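PDB 4GLJ: RsfP from Uncultured bacterium, which probably catalyses the phosphorolysis of 5'-methylthioadenosine to adenine and 5-methylthioribose 1-phosphate, and binds the dye rhodamine B. Local coordinates for residues Ala148-Arg153 against Ala261-Lys266; Val36-Pro41 against Leu85-Val90. All coordinates share one frame; numbering follows the deposited sequence.

Contact 1 of 2, residues Ala148-Arg153 against Ala261-Lys266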
loop_
_atom_site.group_PDB
_atom_site.type_symbol
_atom_site.label_atom_id
_atom_site.label_comp_id
_atom_site.label_asym_id
_atom_site.label_seq_id
_atom_site.Cartn_x
_atom_site.Cartn_y
_atom_site.Cartn_z
ATOM N N ALA A 148 -16.046 23.366 -0.771
ATOM C CA ALA A 148 -15.793 23.391 0.674
ATOM C C ALA A 148 -16.255 24.699 1.297
ATOM O O ALA A 148 -16.876 24.674 2.360
ATOM C CB ALA A 148 -14.299 23.165 1.013
ATOM N N ASP A 149 -15.971 25.851 0.668
ATOM C CA ASP A 149 -16.500 27.088 1.237
ATOM C C ASP A 149 -18.040 27.102 1.305
ATOM O O ASP A 149 -18.604 27.680 2.259
ATOM C CB ASP A 149 -15.983 28.321 0.513
ATOM C CG ASP A 149 -16.591 29.594 1.077
ATOM O OD1 ASP A 149 -16.304 29.928 2.277
ATOM O OD2 ASP A 149 -17.420 30.210 0.336
ATOM N N ILE A 150 -18.697 26.593 0.245
ATOM C CA ILE A 150 -20.179 26.449 0.259
ATOM C C ILE A 150 -20.615 25.555 1.439
ATOM O O ILE A 150 -21.580 25.894 2.148
ATOM C CB ILE A 150 -20.726 25.924 -1.083
ATOM C CG1 ILE A 150 -20.819 27.108 -2.060
ATOM C CG2 ILE A 150 -22.098 25.270 -0.919
ATOM C CD1 ILE A 150 -21.114 26.772 -3.485
ATOM N N LEU A 151 -19.892 24.434 1.675
ATOM C CA LEU A 151 -20.264 23.587 2.772
ATOM C C LEU A 151 -20.230 24.257 4.136
ATOM O O LEU A 151 -21.096 23.962 4.965
ATOM C CB LEU A 151 -19.493 22.244 2.799
ATOM C CG LEU A 151 -19.807 21.375 1.569
ATOM C CD1 LEU A 151 -18.734 20.254 1.474
ATOM C CD2 LEU A 151 -21.201 20.759 1.685
ATOM N N ILE A 152 -19.210 25.077 4.387
ATOM C CA ILE A 152 -19.064 25.833 5.581
ATOM C C ILE A 152 -20.260 26.774 5.749
ATOM O O ILE A 152 -20.808 26.854 6.838
ATOM C CB ILE A 152 -17.723 26.660 5.567
ATOM C CG1 ILE A 152 -16.497 25.727 5.650
ATOM C CG2 ILE A 152 -17.689 27.604 6.724
ATOM C CD1 ILE A 152 -15.187 26.390 5.153
ATOM N N ARG A 153 -20.636 27.503 4.697
ATOM C CA ARG A 153 -21.741 28.484 4.852
ATOM C C ARG A 153 -23.077 27.698 4.946
ATOM O O ARG A 153 -23.979 28.120 5.660
ATOM C CB ARG A 153 -21.742 29.472 3.705
ATOM C CG ARG A 153 -20.549 30.405 3.779
ATOM C CD ARG A 153 -20.580 31.457 2.701
ATOM N NE ARG A 153 -20.144 30.899 1.430
ATOM C CZ ARG A 153 -20.902 30.862 0.340
ATOM N NH1 ARG A 153 -22.133 31.361 0.360
ATOM N NH2 ARG A 153 -20.397 30.345 -0.771
ATOM N N ALA A 261 -26.523 25.656 -6.480
ATOM C CA ALA A 261 -27.413 25.953 -7.585
ATOM C C ALA A 261 -27.397 27.445 -7.895
ATOM O O ALA A 261 -27.429 27.830 -9.072
ATOM C CB ALA A 261 -28.847 25.482 -7.310
ATOM N N SER A 262 -27.335 28.292 -6.875
ATOM C CA SER A 262 -27.476 29.745 -7.174
ATOM C C SER A 262 -26.109 30.337 -7.542
ATOM O O SER A 262 -26.038 31.271 -8.346
ATOM C CB SER A 262 -28.129 30.535 -6.036
ATOM O OG SER A 262 -27.448 30.294 -4.814
ATOM N N GLU A 263 -25.035 29.766 -7.001
ATOM C CA GLU A 263 -23.723 30.400 -7.118
ATOM C C GLU A 263 -22.921 29.809 -8.257
ATOM O O GLU A 263 -22.159 30.520 -8.893
ATOM C CB GLU A 263 -22.955 30.414 -5.779
ATOM C CG GLU A 263 -23.616 31.297 -4.689
ATOM C CD GLU A 263 -22.983 31.104 -3.301
ATOM O OE1 GLU A 263 -21.938 30.425 -3.198
ATOM O OE2 GLU A 263 -23.491 31.651 -2.291
ATOM N N GLN A 264 -23.098 28.515 -8.541
ATOM C CA GLN A 264 -22.446 27.885 -9.698
ATOM C C GLN A 264 -20.926 28.212 -9.788
ATOM O O GLN A 264 -20.430 28.623 -10.816
ATOM C CB GLN A 264 -23.233 28.335 -10.960
ATOM C CG GLN A 264 -23.666 27.213 -11.901
ATOM C CD GLN A 264 -24.762 26.352 -11.343
ATOM O OE1 GLN A 264 -24.551 25.584 -10.389
ATOM N NE2 GLN A 264 -25.952 26.460 -11.925
ATOM N N PRO A 265 -20.183 28.035 -8.692
ATOM C CA PRO A 265 -18.784 28.435 -8.647
ATOM C C PRO A 265 -17.959 27.737 -9.718
ATOM O O PRO A 265 -18.269 26.632 -10.154
ATOM C CB PRO A 265 -18.334 28.020 -7.231
ATOM C CG PRO A 265 -19.270 26.929 -6.859
ATOM C CD PRO A 265 -20.598 27.333 -7.455
ATOM N N LYS A 266 -16.948 28.438 -10.190
ATOM C CA LYS A 266 -16.059 27.907 -11.193
ATOM C C LYS A 266 -15.132 26.991 -10.394
ATOM O O LYS A 266 -14.731 27.317 -9.261
ATOM C CB LYS A 266 -15.286 29.069 -11.823
ATOM C CG LYS A 266 -15.390 29.164 -13.333
ATOM C CD LYS A 266 -14.950 30.551 -13.805
ATOM C CE LYS A 266 -13.909 30.468 -14.925
ATOM N NZ LYS A 266 -12.791 29.534 -14.537
#
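Arg153 NH2 is shared between two carboxylates: it donates to Glu263 OE1 across the contact at 2.9 Å, almost straight at 174°, and to Asp149 OD2 of its own helix. The glutamate is met end-on. NH1 completes the pair by bonding Glu263 OE2 at 3.0 Å, both oxygens use their syn lone pairs, and the two flat groups lie 14° apart, nearly coplanar. Asp149, one helical turn before Arg153, takes the side edge of the guanidinium: NE reaches Asp149 OD2 at 3.0 Å, and NE and NH2 approach that oxygen from the same face of the carboxylate, well out of its plane. The arginine chain, bent at chi3 (-78°), swings its head so that one edge faces each acid. Arginine suits the place because its planar cation offers two donor edges at once. Held by both acids, the guanidinium is fixed in rotation and probably eases the repulsion between Asp149 and Glu263. A methionine in place of Arg153 would probably leave Asp149 and Glu263 facing each other as like charges without a mate.

Beside the salt bridge Ile150 packs on Pro265, its CD1 reaching toward Pro265 CG, 3.8 Å away, while Ile150 CG1 runs alongside the carboxylate oxygen Glu263 OE1 at 3.7 Å. Gln264, with positive phi, turns the chain after the helix and brings the compact proline ring against the isoleucine. Helix 145-157 thus packs on the C-terminal end of helix 237-263, where Ile150 also touches Leu259 and Ile260, while Leu151 and Ile152 lean on Ile113 of strand 111-119 and Pro265 O bonds Tyr92 OH of strand 92-101.

Contact 2 of 2, residues Val36-Pro41 against Leu85-Val90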
loop_
_atom_site.group_PDB
_atom_site.type_symbol
_atom_site.label_atom_id
_atom_site.label_comp_id
_atom_site.label_asym_id
_atom_site.label_seq_id
_atom_site.Cartn_x
_atom_site.Cartn_y
_atom_site.Cartn_z
ATOM N N VAL A 36 -32.567 5.570 -11.502
ATOM C CA VAL A 36 -32.044 5.225 -12.819
ATOM C C VAL A 36 -30.933 4.186 -12.633
ATOM O O VAL A 36 -30.093 4.320 -11.715
ATOM C CB VAL A 36 -31.590 6.459 -13.646
ATOM C CG1 VAL A 36 -32.795 7.370 -13.941
ATOM C CG2 VAL A 36 -30.512 7.230 -12.917
ATOM N N LYS A 37 -30.991 3.129 -13.442
ATOM C CA LYS A 37 -29.933 2.130 -13.478
ATOM C C LYS A 37 -29.047 2.568 -14.626
ATOM O O LYS A 37 -29.519 2.771 -15.728
ATOM C CB LYS A 37 -30.490 0.719 -13.743
ATOM C CG LYS A 37 -29.522 -0.401 -13.328
ATOM C CD LYS A 37 -30.067 -1.793 -13.688
ATOM C CE LYS A 37 -30.919 -2.383 -12.560
ATOM N NZ LYS A 37 -30.214 -2.183 -11.247
ATOM N N ILE A 38 -27.783 2.812 -14.342
ATOM C CA ILE A 38 -26.854 3.295 -15.355
ATOM C C ILE A 38 -25.845 2.157 -15.583
ATOM O O ILE A 38 -25.293 1.645 -14.613
ATOM C CB ILE A 38 -26.185 4.591 -14.875
ATOM C CG1 ILE A 38 -27.243 5.693 -14.758
ATOM C CG2 ILE A 38 -25.051 4.980 -15.821
ATOM C CD1 ILE A 38 -26.799 6.959 -14.074
ATOM N N GLU A 39 -25.631 1.741 -16.833
ATOM C CA GLU A 39 -24.565 0.802 -17.149
ATOM C C GLU A 39 -23.285 1.608 -17.357
ATOM O O GLU A 39 -23.344 2.769 -17.814
ATOM C CB GLU A 39 -24.886 0.016 -18.401
ATOM C CG GLU A 39 -26.256 -0.693 -18.405
ATOM C CD GLU A 39 -26.253 -2.048 -17.680
ATOM O OE1 GLU A 39 -25.629 -2.157 -16.583
ATOM O OE2 GLU A 39 -26.880 -3.012 -18.215
ATOM N N THR A 40 -22.143 1.105 -16.886
ATOM C CA THR A 40 -20.912 1.800 -17.195
ATOM C C THR A 40 -19.892 0.782 -17.716
ATOM O O THR A 40 -20.070 -0.454 -17.546
ATOM C CB THR A 40 -20.286 2.583 -16.021
ATOM O OG1 THR A 40 -19.491 1.687 -15.235
ATOM C CG2 THR A 40 -21.327 3.384 -15.133
ATOM N N PRO A 41 -18.812 1.289 -18.348
ATOM C CA PRO A 41 -17.738 0.377 -18.736
ATOM C C PRO A 41 -17.036 -0.277 -17.529
ATOM O O PRO A 41 -16.255 -1.220 -17.737
ATOM C CB PRO A 41 -16.773 1.284 -19.525
ATOM C CG PRO A 41 -17.634 2.421 -20.012
ATOM C CD PRO A 41 -18.574 2.658 -18.857
ATOM N N LEU A 85 -22.115 9.163 -12.608
ATOM C CA LEU A 85 -22.530 10.520 -12.229
ATOM C C LEU A 85 -22.061 11.443 -13.351
ATOM O O LEU A 85 -22.791 12.340 -13.754
ATOM C CB LEU A 85 -21.924 10.936 -10.887
ATOM C CG LEU A 85 -22.469 10.181 -9.666
ATOM C CD1 LEU A 85 -21.761 10.617 -8.389
ATOM C CD2 LEU A 85 -23.998 10.385 -9.512
ATOM N N LYS A 86 -20.842 11.216 -13.859
ATOM C CA LYS A 86 -20.444 11.888 -15.105
ATOM C C LYS A 86 -21.440 11.782 -16.260
ATOM O O LYS A 86 -21.728 12.796 -16.904
ATOM C CB LYS A 86 -19.040 11.424 -15.577
ATOM C CG LYS A 86 -18.545 12.305 -16.712
ATOM C CD LYS A 86 -18.253 13.727 -16.147
ATOM C CE LYS A 86 -17.667 14.559 -17.313
ATOM N NZ LYS A 86 -17.195 15.916 -16.855
ATOM N N THR A 87 -22.003 10.611 -16.516
ATOM C CA THR A 87 -22.957 10.473 -17.593
ATOM C C THR A 87 -24.230 11.297 -17.351
ATOM O O THR A 87 -24.948 11.627 -18.303
ATOM C CB THR A 87 -23.368 9.017 -17.894
ATOM O OG1 THR A 87 -24.196 8.509 -16.834
ATOM C CG2 THR A 87 -22.142 8.126 -18.131
ATOM N N LEU A 88 -24.495 11.671 -16.106
ATOM C CA LEU A 88 -25.722 12.470 -15.822
ATOM C C LEU A 88 -25.429 13.965 -15.999
ATOM O O LEU A 88 -26.311 14.799 -15.882
ATOM C CB LEU A 88 -26.189 12.166 -14.375
ATOM C CG LEU A 88 -26.781 10.756 -14.154
ATOM C CD1 LEU A 88 -27.001 10.393 -12.676
ATOM C CD2 LEU A 88 -28.109 10.687 -14.917
ATOM N N GLY A 89 -24.158 14.305 -16.219
ATOM C CA GLY A 89 -23.723 15.695 -16.366
ATOM C C GLY A 89 -23.383 16.392 -15.071
ATOM O O GLY A 89 -23.328 17.614 -14.991
ATOM N N VAL A 90 -23.132 15.612 -14.026
ATOM C CA VAL A 90 -22.847 16.180 -12.709
ATOM C C VAL A 90 -21.544 16.962 -12.801
ATOM O O VAL A 90 -20.546 16.493 -13.368
ATOM C CB VAL A 90 -22.721 15.031 -11.659
ATOM C CG1 VAL A 90 -22.162 15.510 -10.315
ATOM C CG2 VAL A 90 -24.105 14.362 -11.505
#
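Ile38 meets Thr87 and Leu88 through aliphatic groups and one hydroxyl, so no aromatic ring, amide, carboxylate or guanidinium presents a face or an edge in this contact. Residues 85-90 close in a Schellman motif at the C-terminal end of helix 78-87, and the branched isoleucine from the loop after strand 33-36 lies against it. Gly89 has positive phi (87°). Its N bonds Lys86 O at 2.9 Å, and Val90 N returns, weakly, to Leu85 O at 3.3 Å. Glycine suits the turn because a beta carbon at these backbone angles would press on the carbonyl oxygen of Leu88.

The two branches of Ile38 divide the work. CG1 stands beside the backbone N, anti to the carbonyl carbon (chi1 -66°), and with the chain extended at chi2 it carries CD1 to the forked end of Leu88. There Ile38 CD1 comes within 3.7 Å of Leu88 CD1, with Leu88 CG at 3.8 Å and Leu88 CD2 at 4.0 Å, so a single methyl rests against the whole fork while the two side chains cross at a slant. Both residues also touch Ile49 of strand 49-54, and Ile38 further reaches Ala84. The contact therefore lies between the helix end and the sheet, where strand 33-36 pairs antiparallel with strand 49-54. Leucine suits its buried place because its branched apolar end packs on Ile38 and Ile49 and needs no polar partner.

Thr87, on the solvent side, can keep a polar group beside a hydrocarbon because its hydroxyl is already engaged with Ala84 O one turn back. Its OG1 stands between the backbone N and carbonyl carbon, and the side chain slides past that of Ile38 in the reverse direction, leaving Thr87 OG1 3.8 Å from Ile38 CG2.

From the N terminus, contact 2 closes first: 43 residues separate 36-41 from 85-90, covering strands 49-54 and 57-63 and most of helix 78-87. The chain then enters strand 92-101, and contact 1 opens later, its segments 148-153 and 261-266 enclosing 107 residues. The two closures follow in series, neither nesting nor crossing. Their centres stand 23 Å apart and their nearest atoms about 9 Å, without touching. Contact 2 ties the loop beyond strand 33-36 to helix 78-87, whereas contact 1 joins helices 145-157 and 237-263. Strand 92-101 is linked to both: it starts just after Val90, and its Tyr92 bonds Pro265.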